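Local coordinates for protein angel homolog 2 (Homo sapiens, PDB 6RW0) that hydrolyses 2',3'-cyclic phosphates as a phosphatase of the CCR4/nocturin family and probably binds the 3'-untranslated regions of mRNA, at residues Cys186-Cys190 / Phe425-Leu429; Ile141-Lys147 / Val174-Lys180; Ser335-Val339 / Tyr365-Glu371. All coordinates share one frame; numbering follows the deposited sequence.

Overall arrangement
The three contacts sample the two mixed sheets of a DNase I-like alpha/beta sandwich. Interactions 1 and 2 each join one sheet to the other, through strands 421-428 and 189-195 and through strands 137-144 and 171-179; interaction 3 pairs strands 336-338 and 359-369 within the second sheet. Centres of interactions 1 and 2 lie about 11 Å apart, and strands 171-179 and 189-195 are hydrogen-bonded neighbours. Interaction 3 is centred about 14 Å from interaction 1, touching it through Phe425 and Tyr368, and about 19 Å from interaction 2. In sequence interaction 2 comes first, and both segments of interaction 3 fall between those of interaction 1. Together they tie both sheets, strand 336-338 included, into one sandwich.

Interaction 1. Residues Cys186-Cys190 / Phe425-Leu429; sequences CPAIC and FRLEL
Leu427 CD2 is the methyl that Cys186, Pro187 and Ile189 share, a small apolar cluster between the two sheets of the DNase I-like sandwich. Strand 421-428 belongs to one sheet; strand 189-195 belongs to the other, and Cys186-Ala188 lead into it. The sulfur Cys186 SG lies 3.9 Å from Leu427 CD2, and Pro187 CG is also 3.9 Å from Leu427 CD2, the proline CG and the leucine branch pointing at each other across the interface. Ile189 touches the same methyl more loosely, with its CD1 4.5 Å from Leu427 CD2. At the C-terminal residue, Leu429 CD2 comes within 3.8 Å of Cys186 SG, so two leucine methyls meet the same side of the sulfur.

Two torsions help bring the groups together. Cys186 SG stands opposite its own backbone N (chi1 178°), and Leu427 CG does likewise (chi1 172°), which carries the leucine fork across the gap. No hydrogen bond links the two segments and they bury 181 Å² together, consistent with side-chain packing between sheets, without strand pairing.

The next shell sets the backbones. Ile189 is hydrogen-bonded to Leu177 of strand 171-179, and Cys186 O accepts a bond from Gln178 NE2, so the segment approaching strand 189-195 is held against its neighbour. In the second segment, backbone hydrogen bonds join Phe425 to Phe52 and Arg426 to Lys390, placing strand 421-428 between strands 49-58 and 390-395; Arg426 NE also forms a salt bridge with Asp51 OD1. Burial falls off toward the chain end: Leu427 and Ile189 are buried, Cys186 and Leu429 exposed. At that outer edge Pro187 CD lies 4.2 Å from Leu429 CD2.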
ATOM      1  N   CYS A 186     -11.546 -24.359   3.858  1.00 37.50           N
ATOM      2  CA  CYS A 186     -10.604 -23.251   4.000  1.00 31.86           C
ATOM      3  C   CYS A 186     -11.244 -21.960   3.493  1.00 29.31           C
ATOM      4  O   CYS A 186     -11.835 -21.933   2.416  1.00 31.47           O
ATOM      5  CB  CYS A 186      -9.324 -23.560   3.225  1.00 32.83           C
ATOM      6  SG  CYS A 186      -8.081 -22.258   3.255  1.00 34.92           S
ATOM      7  N   PRO A 187     -11.161 -20.880   4.259  1.00 26.98           N
ATOM      8  CA  PRO A 187     -11.719 -19.624   3.763  1.00 25.59           C
ATOM      9  C   PRO A 187     -10.893 -19.059   2.623  1.00 22.31           C
ATOM     10  O   PRO A 187      -9.707 -19.360   2.445  1.00 22.52           O
ATOM     11  CB  PRO A 187     -11.656 -18.690   4.975  1.00 27.75           C
ATOM     12  CG  PRO A 187     -10.510 -19.193   5.753  1.00 30.38           C
ATOM     13  CD  PRO A 187     -10.556 -20.706   5.595  1.00 28.79           C
ATOM     14  N   ALA A 188     -11.542 -18.184   1.872  1.00 21.83           N
ATOM     15  CA  ALA A 188     -10.838 -17.336   0.936  1.00 19.13           C
ATOM     16  C   ALA A 188     -10.007 -16.300   1.686  1.00 18.81           C
ATOM     17  O   ALA A 188     -10.201 -16.054   2.880  1.00 21.81           O
ATOM     18  CB  ALA A 188     -11.844 -16.598   0.055  1.00 22.93           C
ATOM     19  N   ILE A 189      -9.070 -15.690   0.960  1.00 18.20           N
ATOM     20  CA  ILE A 189      -8.262 -14.581   1.452  1.00 18.99           C
ATOM     21  C   ILE A 189      -8.486 -13.385   0.539  1.00 16.44           C
ATOM     22  O   ILE A 189      -8.454 -13.512  -0.690  1.00 18.36           O
ATOM     23  CB  ILE A 189      -6.770 -14.948   1.508  1.00 21.42           C
ATOM     24  CG1 ILE A 189      -6.590 -16.137   2.450  1.00 26.78           C
ATOM     25  CG2 ILE A 189      -5.935 -13.756   1.963  1.00 22.14           C
ATOM     26  CD1 ILE A 189      -5.208 -16.690   2.462  1.00 32.20           C
ATOM     27  N   CYS A 190      -8.712 -12.227   1.141  1.00 15.43           N
ATOM     28  CA  CYS A 190      -8.941 -10.995   0.414  1.00 15.31           C
ATOM     29  C   CYS A 190      -7.651 -10.192   0.443  1.00 15.70           C
ATOM     30  O   CYS A 190      -7.156  -9.859   1.522  1.00 16.70           O
ATOM     31  CB  CYS A 190     -10.060 -10.217   1.097  1.00 15.95           C
ATOM     32  SG  CYS A 190     -10.405  -8.639   0.333  1.00 17.46           S
ATOM     33  N   PHE A 425       2.811 -15.247   6.475  1.00 19.92           N
ATOM     34  CA  PHE A 425       1.596 -15.427   7.291  1.00 20.47           C
ATOM     35  C   PHE A 425       1.209 -16.901   7.392  1.00 21.93           C
ATOM     36  O   PHE A 425       1.567 -17.674   6.542  1.00 22.05           O
ATOM     37  CB  PHE A 425       0.409 -14.692   6.666  1.00 19.19           C
ATOM     38  CG  PHE A 425       0.530 -13.194   6.657  1.00 17.27           C
ATOM     39  CD1 PHE A 425       0.435 -12.456   7.817  1.00 18.70           C
ATOM     40  CD2 PHE A 425       0.724 -12.523   5.470  1.00 16.92           C
ATOM     41  CE1 PHE A 425       0.555 -11.080   7.792  1.00 17.85           C
ATOM     42  CE2 PHE A 425       0.848 -11.151   5.452  1.00 16.97           C
ATOM     43  CZ  PHE A 425       0.757 -10.434   6.608  1.00 16.49           C
ATOM     44  N   ARG A 426       0.472 -17.223   8.441  1.00 20.92           N
ATOM     45  CA  ARG A 426      -0.096 -18.563   8.642  1.00 21.27           C
ATOM     46  C   ARG A 426      -1.611 -18.431   8.799  1.00 23.39           C
ATOM     47  O   ARG A 426      -2.038 -17.653   9.615  1.00 24.17           O
ATOM     48  CB  ARG A 426       0.456 -19.226   9.904  1.00 23.13           C
ATOM     49  CG  ARG A 426      -0.265 -20.517  10.254  1.00 25.62           C
ATOM     50  CD  ARG A 426       0.594 -21.458  11.073  1.00 27.85           C
ATOM     51  NE  ARG A 426       1.764 -21.871  10.345  1.00 28.10           N
ATOM     52  CZ  ARG A 426       2.884 -22.281  10.915  1.00 32.31           C
ATOM     53  NH1 ARG A 426       2.947 -22.394  12.222  1.00 33.76           N
ATOM     54  NH2 ARG A 426       3.930 -22.585  10.184  1.00 33.82           N
ATOM     55  N   LEU A 427      -2.386 -19.177   8.033  1.00 22.18           N
ATOM     56  CA  LEU A 427      -3.831 -19.279   8.264  1.00 24.48           C
ATOM     57  C   LEU A 427      -4.030 -20.630   8.955  1.00 27.54           C
ATOM     58  O   LEU A 427      -3.736 -21.628   8.342  1.00 26.66           O
ATOM     59  CB  LEU A 427      -4.562 -19.227   6.930  1.00 24.66           C
ATOM     60  CG  LEU A 427      -6.052 -19.522   7.012  1.00 26.95           C
ATOM     61  CD1 LEU A 427      -6.746 -18.532   7.916  1.00 30.52           C
ATOM     62  CD2 LEU A 427      -6.664 -19.531   5.632  1.00 32.85           C
ATOM     63  N   GLU A 428      -4.440 -20.621  10.207  1.00 30.44           N
ATOM     64  CA  GLU A 428      -4.724 -21.852  10.932  1.00 33.66           C
ATOM     65  C   GLU A 428      -6.052 -22.429  10.458  1.00 35.69           C
ATOM     66  O   GLU A 428      -7.036 -21.702  10.300  1.00 37.18           O
ATOM     67  CB  GLU A 428      -4.819 -21.573  12.430  1.00 39.35           C
ATOM     68  CG  GLU A 428      -3.578 -20.966  13.035  1.00 44.77           C
ATOM     69  CD  GLU A 428      -2.509 -21.991  13.340  1.00 50.46           C
ATOM     70  OE1 GLU A 428      -2.668 -23.170  12.948  1.00 52.94           O
ATOM     71  OE2 GLU A 428      -1.509 -21.612  13.983  1.00 50.90           O
ATOM     72  N   LEU A 429      -6.075 -23.744  10.250  1.00 36.58           N
ATOM     73  CA  LEU A 429      -7.252 -24.432   9.724  1.00 38.29           C
ATOM     74  C   LEU A 429      -7.793 -25.443  10.732  1.00 42.48           C
ATOM     75  O   LEU A 429      -7.136 -25.750  11.726  1.00 44.19           O
ATOM     76  CB  LEU A 429      -6.891 -25.149   8.418  1.00 40.22           C
ATOM     77  CG  LEU A 429      -6.405 -24.239   7.289  1.00 40.39           C
ATOM     78  CD1 LEU A 429      -5.949 -25.042   6.092  1.00 43.66           C
ATOM     79  CD2 LEU A 429      -7.505 -23.277   6.892  1.00 42.50           C
TER

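Interaction 2. Residues Ile141-Lys147 / Val174-Lys180; sequences ICFKHSK and VLLLQPK
Ile141 and Leu175 run alongside one another with their side chains pointing in opposing senses, and the apolar contacts begin there: Ile141 CG2 is 3.5 Å from Leu175 CD1. That leucine methyl also approaches the edge of the Phe143 ring, near its plane. Leu177 CD2 instead lies over one ring face, a CH-pi contact at 3.9 Å from the methyl to the Phe143 centroid and 24° off the ring normal, shifted toward the rim atoms CD1 and CE1. Phe143 CG sits between backbone N and carbonyl carbon (chi1 65°), presenting this face to Leu177.

Hydrogen bonds gather at the other end, where the chain turns after strand 137-144. Lys180 N donates to Lys147 O at 2.9 Å, from well above the carbonyl plane. The lysine side chain, extended beyond CG, runs back along the turn until its NZ reaches His145 O at 2.7 Å. One water donates to both Ser146 O and Lys180 O, adding an indirect link. The ammonium of Lys147 turns elsewhere, to Asp51 O.

The axes of strands 141-144 and 174-179 come within 8.8 Å, too far for backbone pairing, and their N-to-C directions differ by 18°. These are nearly aligned strands of two different sheets, the sheets packed face to face through their inward side chains as in the core of the DNase I-like beta sandwich.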
ATOM      1  N   ILE A 141      -1.761  -6.697  -8.505  1.00 14.31           N
ATOM      2  CA  ILE A 141      -1.725  -7.795  -7.544  1.00 13.57           C
ATOM      3  C   ILE A 141      -1.467  -9.067  -8.332  1.00 14.59           C
ATOM      4  O   ILE A 141      -2.198  -9.376  -9.279  1.00 15.07           O
ATOM      5  CB  ILE A 141      -3.010  -7.918  -6.709  1.00 14.89           C
ATOM      6  CG1 ILE A 141      -3.266  -6.661  -5.888  1.00 15.12           C
ATOM      7  CG2 ILE A 141      -2.886  -9.113  -5.755  1.00 15.01           C
ATOM      8  CD1 ILE A 141      -4.633  -6.632  -5.173  1.00 14.97           C
ATOM      9  N   CYS A 142      -0.427  -9.793  -7.945  1.00 13.61           N
ATOM     10  CA  CYS A 142      -0.000 -11.000  -8.627  1.00 14.75           C
ATOM     11  C   CYS A 142       0.084 -12.111  -7.596  1.00 15.45           C
ATOM     12  O   CYS A 142       0.386 -11.864  -6.428  1.00 17.94           O
ATOM     13  CB  CYS A 142       1.378 -10.787  -9.258  1.00 16.75           C
ATOM     14  SG  CYS A 142       1.555  -9.235 -10.195  1.00 19.22           S
ATOM     15  N   PHE A 143      -0.189 -13.337  -7.989  1.00 14.94           N
ATOM     16  CA  PHE A 143      -0.157 -14.451  -7.020  1.00 15.20           C
ATOM     17  C   PHE A 143       0.289 -15.727  -7.733  1.00 17.52           C
ATOM     18  O   PHE A 143       0.072 -15.851  -8.902  1.00 16.16           O
ATOM     19  CB  PHE A 143      -1.519 -14.601  -6.340  1.00 15.97           C
ATOM     20  CG  PHE A 143      -2.604 -15.000  -7.293  1.00 16.98           C
ATOM     21  CD1 PHE A 143      -3.423 -14.065  -7.883  1.00 16.44           C
ATOM     22  CD2 PHE A 143      -2.734 -16.320  -7.653  1.00 18.53           C
ATOM     23  CE1 PHE A 143      -4.392 -14.464  -8.776  1.00 19.16           C
ATOM     24  CE2 PHE A 143      -3.699 -16.715  -8.546  1.00 19.05           C
ATOM     25  CZ  PHE A 143      -4.526 -15.787  -9.094  1.00 18.50           C
ATOM     26  N   LYS A 144       0.979 -16.599  -7.018  1.00 16.31           N
ATOM     27  CA  LYS A 144       1.454 -17.859  -7.625  1.00 16.50           C
ATOM     28  C   LYS A 144       0.223 -18.701  -7.939  1.00 18.21           C
ATOM     29  O   LYS A 144      -0.520 -18.969  -7.037  1.00 18.06           O
ATOM     30  CB  LYS A 144       2.384 -18.594  -6.660  1.00 17.21           C
ATOM     31  CG  LYS A 144       3.734 -17.932  -6.471  1.00 19.07           C
ATOM     32  CD  LYS A 144       4.541 -17.858  -7.724  1.00 18.40           C
ATOM     33  CE  LYS A 144       6.009 -17.608  -7.465  1.00 21.13           C
ATOM     34  NZ  LYS A 144       6.637 -18.783  -6.831  1.00 24.29           N
ATOM     35  N   HIS A 145       0.075 -19.202  -9.159  1.00 18.01           N
ATOM     36  CA  HIS A 145      -1.116 -20.031  -9.484  1.00 22.70           C
ATOM     37  C   HIS A 145      -1.035 -21.401  -8.799  1.00 23.73           C
ATOM     38  O   HIS A 145      -2.057 -21.983  -8.640  1.00 23.97           O
ATOM     39  CB  HIS A 145      -1.462 -20.011 -10.972  1.00 34.27           C
ATOM     40  CG  HIS A 145      -0.315 -20.126 -11.879  1.00 39.39           C
ATOM     41  ND1 HIS A 145       0.417 -21.271 -11.958  1.00 46.84           N
ATOM     42  CD2 HIS A 145       0.190 -19.267 -12.777  1.00 42.24           C
ATOM     43  CE1 HIS A 145       1.360 -21.107 -12.854  1.00 49.07           C
ATOM     44  NE2 HIS A 145       1.243 -19.886 -13.360  1.00 47.46           N
ATOM     45  N   SER A 146       0.143 -21.863  -8.392  1.00 22.72           N
ATOM     46  CA  SER A 146       0.330 -23.087  -7.587  1.00 24.81           C
ATOM     47  C   SER A 146      -0.270 -22.918  -6.185  1.00 23.24           C
ATOM     48  O   SER A 146      -0.547 -23.920  -5.580  1.00 25.66           O
ATOM     49  CB  SER A 146       1.782 -23.467  -7.517  1.00 27.60           C
ATOM     50  OG  SER A 146       2.516 -22.599  -6.684  1.00 29.47           O
ATOM     51  N   LYS A 147      -0.364 -21.702  -5.647  1.00 19.86           N
ATOM     52  CA  LYS A 147      -0.840 -21.461  -4.267  1.00 20.41           C
ATOM     53  C   LYS A 147      -2.303 -21.022  -4.188  1.00 20.09           C
ATOM     54  O   LYS A 147      -2.886 -21.253  -3.169  1.00 20.12           O
ATOM     55  CB  LYS A 147       0.017 -20.379  -3.610  1.00 23.53           C
ATOM     56  CG  LYS A 147       1.434 -20.792  -3.267  1.00 29.00           C
ATOM     57  CD  LYS A 147       1.531 -21.751  -2.108  1.00 29.93           C
ATOM     58  CE  LYS A 147       1.281 -21.136  -0.753  1.00 29.23           C
ATOM     59  NZ  LYS A 147       1.607 -22.083   0.341  1.00 29.13           N
ATOM     60  N   VAL A 174      -8.684  -5.032  -5.413  1.00 13.09           N
ATOM     61  CA  VAL A 174      -8.988  -6.033  -4.393  1.00 13.81           C
ATOM     62  C   VAL A 174      -9.227  -7.355  -5.102  1.00 14.27           C
ATOM     63  O   VAL A 174     -10.085  -7.440  -5.990  1.00 15.38           O
ATOM     64  CB  VAL A 174     -10.214  -5.643  -3.548  1.00 14.00           C
ATOM     65  CG1 VAL A 174     -10.471  -6.689  -2.480  1.00 16.73           C
ATOM     66  CG2 VAL A 174     -10.016  -4.252  -2.931  1.00 14.95           C
ATOM     67  N   LEU A 175      -8.467  -8.381  -4.736  1.00 14.75           N
ATOM     68  CA  LEU A 175      -8.698  -9.718  -5.258  1.00 14.34           C
ATOM     69  C   LEU A 175      -9.246 -10.595  -4.145  1.00 15.14           C
ATOM     70  O   LEU A 175      -8.897 -10.429  -2.973  1.00 17.11           O
ATOM     71  CB  LEU A 175      -7.416 -10.372  -5.791  1.00 16.28           C
ATOM     72  CG  LEU A 175      -6.616  -9.663  -6.882  1.00 17.96           C
ATOM     73  CD1 LEU A 175      -5.571 -10.612  -7.485  1.00 18.30           C
ATOM     74  CD2 LEU A 175      -7.471  -9.064  -7.973  1.00 18.58           C
ATOM     75  N   LEU A 176     -10.093 -11.541  -4.515  1.00 14.97           N
ATOM     76  CA  LEU A 176     -10.504 -12.598  -3.608  1.00 15.48           C
ATOM     77  C   LEU A 176      -9.890 -13.888  -4.135  1.00 15.19           C
ATOM     78  O   LEU A 176     -10.115 -14.248  -5.295  1.00 16.41           O
ATOM     79  CB  LEU A 176     -12.021 -12.691  -3.523  1.00 17.02           C
ATOM     80  CG  LEU A 176     -12.484 -13.594  -2.379  1.00 18.64           C
ATOM     81  CD1 LEU A 176     -12.161 -13.045  -0.989  1.00 19.53           C
ATOM     82  CD2 LEU A 176     -13.981 -13.834  -2.506  1.00 19.75           C
ATOM     83  N   LEU A 177      -9.074 -14.519  -3.302  1.00 16.91           N
ATOM     84  CA  LEU A 177      -8.271 -15.698  -3.685  1.00 17.51           C
ATOM     85  C   LEU A 177      -8.675 -16.924  -2.871  1.00 18.20           C
ATOM     86  O   LEU A 177      -8.955 -16.771  -1.727  1.00 20.72           O
ATOM     87  CB  LEU A 177      -6.789 -15.414  -3.435  1.00 17.04           C
ATOM     88  CG  LEU A 177      -6.191 -14.204  -4.137  1.00 17.94           C
ATOM     89  CD1 LEU A 177      -4.728 -14.076  -3.776  1.00 20.11           C
ATOM     90  CD2 LEU A 177      -6.345 -14.298  -5.639  1.00 19.69           C
ATOM     91  N   GLN A 178      -8.679 -18.098  -3.484  1.00 19.13           N
ATOM     92  CA  GLN A 178      -8.985 -19.353  -2.782  1.00 17.93           C
ATOM     93  C   GLN A 178      -7.667 -20.110  -2.605  1.00 18.52           C
ATOM     94  O   GLN A 178      -7.085 -20.481  -3.602  1.00 17.48           O
ATOM     95  CB  GLN A 178      -9.984 -20.191  -3.566  1.00 20.32           C
ATOM     96  CG  GLN A 178     -10.370 -21.461  -2.831  1.00 25.08           C
ATOM     97  CD  GLN A 178     -11.012 -21.168  -1.504  1.00 28.78           C
ATOM     98  OE1 GLN A 178     -11.842 -20.295  -1.389  1.00 30.56           O
ATOM     99  NE2 GLN A 178     -10.595 -21.869  -0.475  1.00 33.42           N
ATOM    100  N   PRO A 179      -7.184 -20.343  -1.374  1.00 18.28           N
ATOM    101  CA  PRO A 179      -5.985 -21.136  -1.177  1.00 18.62           C
ATOM    102  C   PRO A 179      -6.149 -22.530  -1.802  1.00 19.69           C
ATOM    103  O   PRO A 179      -7.178 -23.081  -1.658  1.00 21.17           O
ATOM    104  CB  PRO A 179      -5.856 -21.220   0.344  1.00 21.06           C
ATOM    105  CG  PRO A 179      -6.528 -19.974   0.818  1.00 21.63           C
ATOM    106  CD  PRO A 179      -7.694 -19.803  -0.125  1.00 19.32           C
ATOM    107  N   LYS A 180      -5.121 -23.034  -2.475  1.00 20.84           N
ATOM    108  CA  LYS A 180      -5.153 -24.353  -3.140  1.00 25.05           C
ATOM    109  C   LYS A 180      -4.701 -25.434  -2.166  1.00 31.04           C
ATOM    110  O   LYS A 180      -3.528 -25.714  -2.145  1.00 35.03           O
ATOM    111  CB  LYS A 180      -4.230 -24.334  -4.350  1.00 27.63           C
ATOM    112  CG  LYS A 180      -4.871 -23.793  -5.603  1.00 30.56           C
ATOM    113  CD  LYS A 180      -4.177 -24.210  -6.847  1.00 29.87           C
ATOM    114  CE  LYS A 180      -4.779 -23.541  -8.050  1.00 28.84           C
ATOM    115  NZ  LYS A 180      -3.975 -23.768  -9.261  1.00 28.93           N
TER
HETATM  116  O   HOH W   1      -1.017 -24.789  -2.633  1.00 36.65           O

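Interaction 3. Residues Ser335-Val339 / Tyr365-Glu371; sequences SLSSV and YIFYSAE
Ser337 CB rests over one face of the Tyr368 ring, 4.0 Å from its centroid and 27° off the normal, a CH-pi contact between cross-strand neighbours. A chi1 of 65° swings the Tyr368 ring toward Ser337 and Val339. Val339 CG2 meets the same ring obliquely, 3.8 Å from Tyr368 CD2, and the valine runs alongside Ile366 with the same heading. At the ring's edge, one water joins Tyr368 OH to Ser338 O.

The backbone framework is an antiparallel pairing of strands 336-338 and 359-369 in one sheet of the DNase I-like sandwich. Ser337 and Tyr368 form a hydrogen-bonded pair, with Ser337 N to Tyr368 O at 2.9 Å and the reciprocal bond from Tyr368 N to Ser337 O. Past the bridged pairs, Val339 N donates to Ile366 O at 2.9 Å, which places the valine. The non-hydrogen-bonded pairs Leu336-Ser369 and Ser338-Phe367 turn to the other face, where Leu336 and Phe367 pack on Ile249 of helix 244-251.

Ser335 extends the pairing: its O accepts Ala370 N, while its OG donates to Ala370 O at 2.7 Å, nearly along the C=O axis.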
ATOM      1  N   SER A 335     -10.363  -5.648  12.069  1.00 19.52           N
ATOM      2  CA  SER A 335      -9.378  -5.735  13.145  1.00 19.24           C
ATOM      3  C   SER A 335      -8.033  -5.954  12.460  1.00 19.03           C
ATOM      4  O   SER A 335      -7.657  -7.091  12.150  1.00 20.87           O
ATOM      5  CB  SER A 335      -9.723  -6.856  14.098  1.00 24.01           C
ATOM      6  OG  SER A 335      -8.757  -6.953  15.126  1.00 30.56           O
ATOM      7  N   LEU A 336      -7.319  -4.859  12.205  1.00 18.29           N
ATOM      8  CA  LEU A 336      -6.104  -4.887  11.407  1.00 16.93           C
ATOM      9  C   LEU A 336      -4.877  -4.555  12.240  1.00 18.92           C
ATOM     10  O   LEU A 336      -4.885  -3.610  13.035  1.00 23.47           O
ATOM     11  CB  LEU A 336      -6.181  -3.863  10.281  1.00 18.50           C
ATOM     12  CG  LEU A 336      -7.347  -4.078   9.329  1.00 18.63           C
ATOM     13  CD1 LEU A 336      -7.483  -2.914   8.352  1.00 19.83           C
ATOM     14  CD2 LEU A 336      -7.168  -5.384   8.572  1.00 21.25           C
ATOM     15  N   SER A 337      -3.820  -5.329  12.026  1.00 17.41           N
ATOM     16  CA  SER A 337      -2.507  -5.073  12.584  1.00 17.90           C
ATOM     17  C   SER A 337      -1.561  -4.716  11.451  1.00 16.70           C
ATOM     18  O   SER A 337      -1.819  -5.011  10.285  1.00 17.35           O
ATOM     19  CB  SER A 337      -1.978  -6.321  13.294  1.00 20.07           C
ATOM     20  OG  SER A 337      -2.717  -6.585  14.474  1.00 23.34           O
ATOM     21  N   SER A 338      -0.455  -4.079  11.810  1.00 17.53           N
ATOM     22  CA  SER A 338       0.602  -3.752  10.867  1.00 16.18           C
ATOM     23  C   SER A 338       1.716  -4.776  11.011  1.00 15.80           C
ATOM     24  O   SER A 338       2.116  -5.118  12.127  1.00 17.83           O
ATOM     25  CB  SER A 338       1.156  -2.355  11.145  1.00 17.52           C
ATOM     26  OG  SER A 338       2.324  -2.097  10.380  1.00 16.88           O
ATOM     27  N   VAL A 339       2.239  -5.251   9.882  1.00 16.54           N
ATOM     28  CA  VAL A 339       3.362  -6.184   9.927  1.00 17.40           C
ATOM     29  C   VAL A 339       4.543  -5.571  10.671  1.00 16.70           C
ATOM     30  O   VAL A 339       5.169  -6.217  11.518  1.00 18.11           O
ATOM     31  CB  VAL A 339       3.761  -6.640   8.512  1.00 16.52           C
ATOM     32  CG1 VAL A 339       5.151  -7.304   8.523  1.00 17.17           C
ATOM     33  CG2 VAL A 339       2.710  -7.588   7.968  1.00 17.69           C
ATOM     34  N   TYR A 365       2.967  -0.002   3.827  1.00 13.88           N
ATOM     35  CA  TYR A 365       2.495  -0.882   4.886  1.00 12.47           C
ATOM     36  C   TYR A 365       1.999  -2.205   4.328  1.00 14.07           C
ATOM     37  O   TYR A 365       1.527  -2.292   3.192  1.00 14.50           O
ATOM     38  CB  TYR A 365       1.310  -0.238   5.641  1.00 14.15           C
ATOM     39  CG  TYR A 365       1.657   1.103   6.229  1.00 13.88           C
ATOM     40  CD1 TYR A 365       2.201   1.190   7.493  1.00 14.01           C
ATOM     41  CD2 TYR A 365       1.487   2.280   5.509  1.00 13.44           C
ATOM     42  CE1 TYR A 365       2.554   2.403   8.046  1.00 14.09           C
ATOM     43  CE2 TYR A 365       1.843   3.503   6.056  1.00 14.82           C
ATOM     44  CZ  TYR A 365       2.384   3.554   7.316  1.00 15.03           C
ATOM     45  OH  TYR A 365       2.743   4.760   7.847  1.00 16.70           O
ATOM     46  N   ILE A 366       2.059  -3.233   5.177  1.00 14.16           N
ATOM     47  CA  ILE A 366       1.248  -4.437   5.025  1.00 15.05           C
ATOM     48  C   ILE A 366       0.394  -4.530   6.282  1.00 14.46           C
ATOM     49  O   ILE A 366       0.922  -4.726   7.385  1.00 15.89           O
ATOM     50  CB  ILE A 366       2.085  -5.709   4.835  1.00 15.01           C
ATOM     51  CG1 ILE A 366       2.964  -5.635   3.583  1.00 16.04           C
ATOM     52  CG2 ILE A 366       1.138  -6.907   4.714  1.00 16.17           C
ATOM     53  CD1 ILE A 366       3.977  -6.772   3.429  1.00 17.15           C
ATOM     54  N   PHE A 367      -0.916  -4.367   6.129  1.00 14.84           N
ATOM     55  CA  PHE A 367      -1.875  -4.553   7.204  1.00 14.87           C
ATOM     56  C   PHE A 367      -2.551  -5.905   7.017  1.00 15.25           C
ATOM     57  O   PHE A 367      -2.696  -6.390   5.891  1.00 16.18           O
ATOM     58  CB  PHE A 367      -2.933  -3.458   7.163  1.00 15.82           C
ATOM     59  CG  PHE A 367      -2.406  -2.073   7.421  1.00 15.14           C
ATOM     60  CD1 PHE A 367      -2.068  -1.679   8.699  1.00 16.54           C
ATOM     61  CD2 PHE A 367      -2.310  -1.144   6.388  1.00 15.17           C
ATOM     62  CE1 PHE A 367      -1.624  -0.386   8.945  1.00 16.58           C
ATOM     63  CE2 PHE A 367      -1.879   0.152   6.630  1.00 15.77           C
ATOM     64  CZ  PHE A 367      -1.517   0.520   7.902  1.00 16.04           C
ATOM     65  N   TYR A 368      -2.937  -6.533   8.126  1.00 15.12           N
ATOM     66  CA  TYR A 368      -3.553  -7.852   8.040  1.00 15.87           C
ATOM     67  C   TYR A 368      -4.557  -8.056   9.167  1.00 15.67           C
ATOM     68  O   TYR A 368      -4.432  -7.477  10.247  1.00 16.30           O
ATOM     69  CB  TYR A 368      -2.489  -8.961   8.071  1.00 17.36           C
ATOM     70  CG  TYR A 368      -1.712  -9.059   9.374  1.00 18.14           C
ATOM     71  CD1 TYR A 368      -2.016 -10.031  10.317  1.00 18.07           C
ATOM     72  CD2 TYR A 368      -0.667  -8.181   9.658  1.00 17.89           C
ATOM     73  CE1 TYR A 368      -1.309 -10.128  11.510  1.00 18.79           C
ATOM     74  CE2 TYR A 368       0.040  -8.269  10.846  1.00 18.88           C
ATOM     75  CZ  TYR A 368      -0.286  -9.242  11.771  1.00 19.66           C
ATOM     76  OH  TYR A 368       0.406  -9.344  12.960  1.00 23.87           O
ATOM     77  N   SER A 369      -5.554  -8.902   8.895  1.00 16.88           N
ATOM     78  CA  SER A 369      -6.543  -9.278   9.894  1.00 18.82           C
ATOM     79  C   SER A 369      -5.885  -9.997  11.046  1.00 20.85           C
ATOM     80  O   SER A 369      -5.223 -11.016  10.839  1.00 22.64           O
ATOM     81  CB  SER A 369      -7.498 -10.297   9.279  1.00 25.12           C
ATOM     82  OG  SER A 369      -8.317  -9.688   8.337  1.00 31.52           O
ATOM     83  N   ALA A 370      -6.129  -9.526  12.265  1.00 22.12           N
ATOM     84  CA  ALA A 370      -5.512 -10.191  13.403  1.00 32.17           C
ATOM     85  C   ALA A 370      -6.356 -10.065  14.661  1.00 42.66           C
ATOM     86  O   ALA A 370      -7.097  -9.095  14.845  1.00 36.37           O
ATOM     87  CB  ALA A 370      -4.107  -9.638  13.688  1.00 36.05           C
ATOM     88  N   GLU A 371      -6.209 -11.065  15.531  1.00 54.73           N
ATOM     89  CA  GLU A 371      -6.773 -11.047  16.872  1.00 61.67           C
ATOM     90  C   GLU A 371      -6.099  -9.956  17.695  1.00 59.13           C
ATOM     91  O   GLU A 371      -6.759  -9.178  18.376  1.00 57.80           O
ATOM     92  CB  GLU A 371      -6.538 -12.388  17.573  1.00 69.11           C
ATOM     93  CG  GLU A 371      -6.944 -13.612  16.776  1.00 74.90           C
ATOM     94  CD  GLU A 371      -8.434 -13.880  16.826  1.00 80.27           C
ATOM     95  OE1 GLU A 371      -9.187 -12.986  17.266  1.00 82.75           O
ATOM     96  OE2 GLU A 371      -8.853 -14.990  16.430  1.00 81.45           O
TER
HETATM   97  O   HOH W   2      -9.421  -8.105  17.563  1.00 53.72           O
HETATM   98  O   HOH W   3       3.487  -2.526   7.874  1.00 15.39           O
HETATM   99  O   HOH W   4       1.945  -7.381  13.839  1.00 32.59           O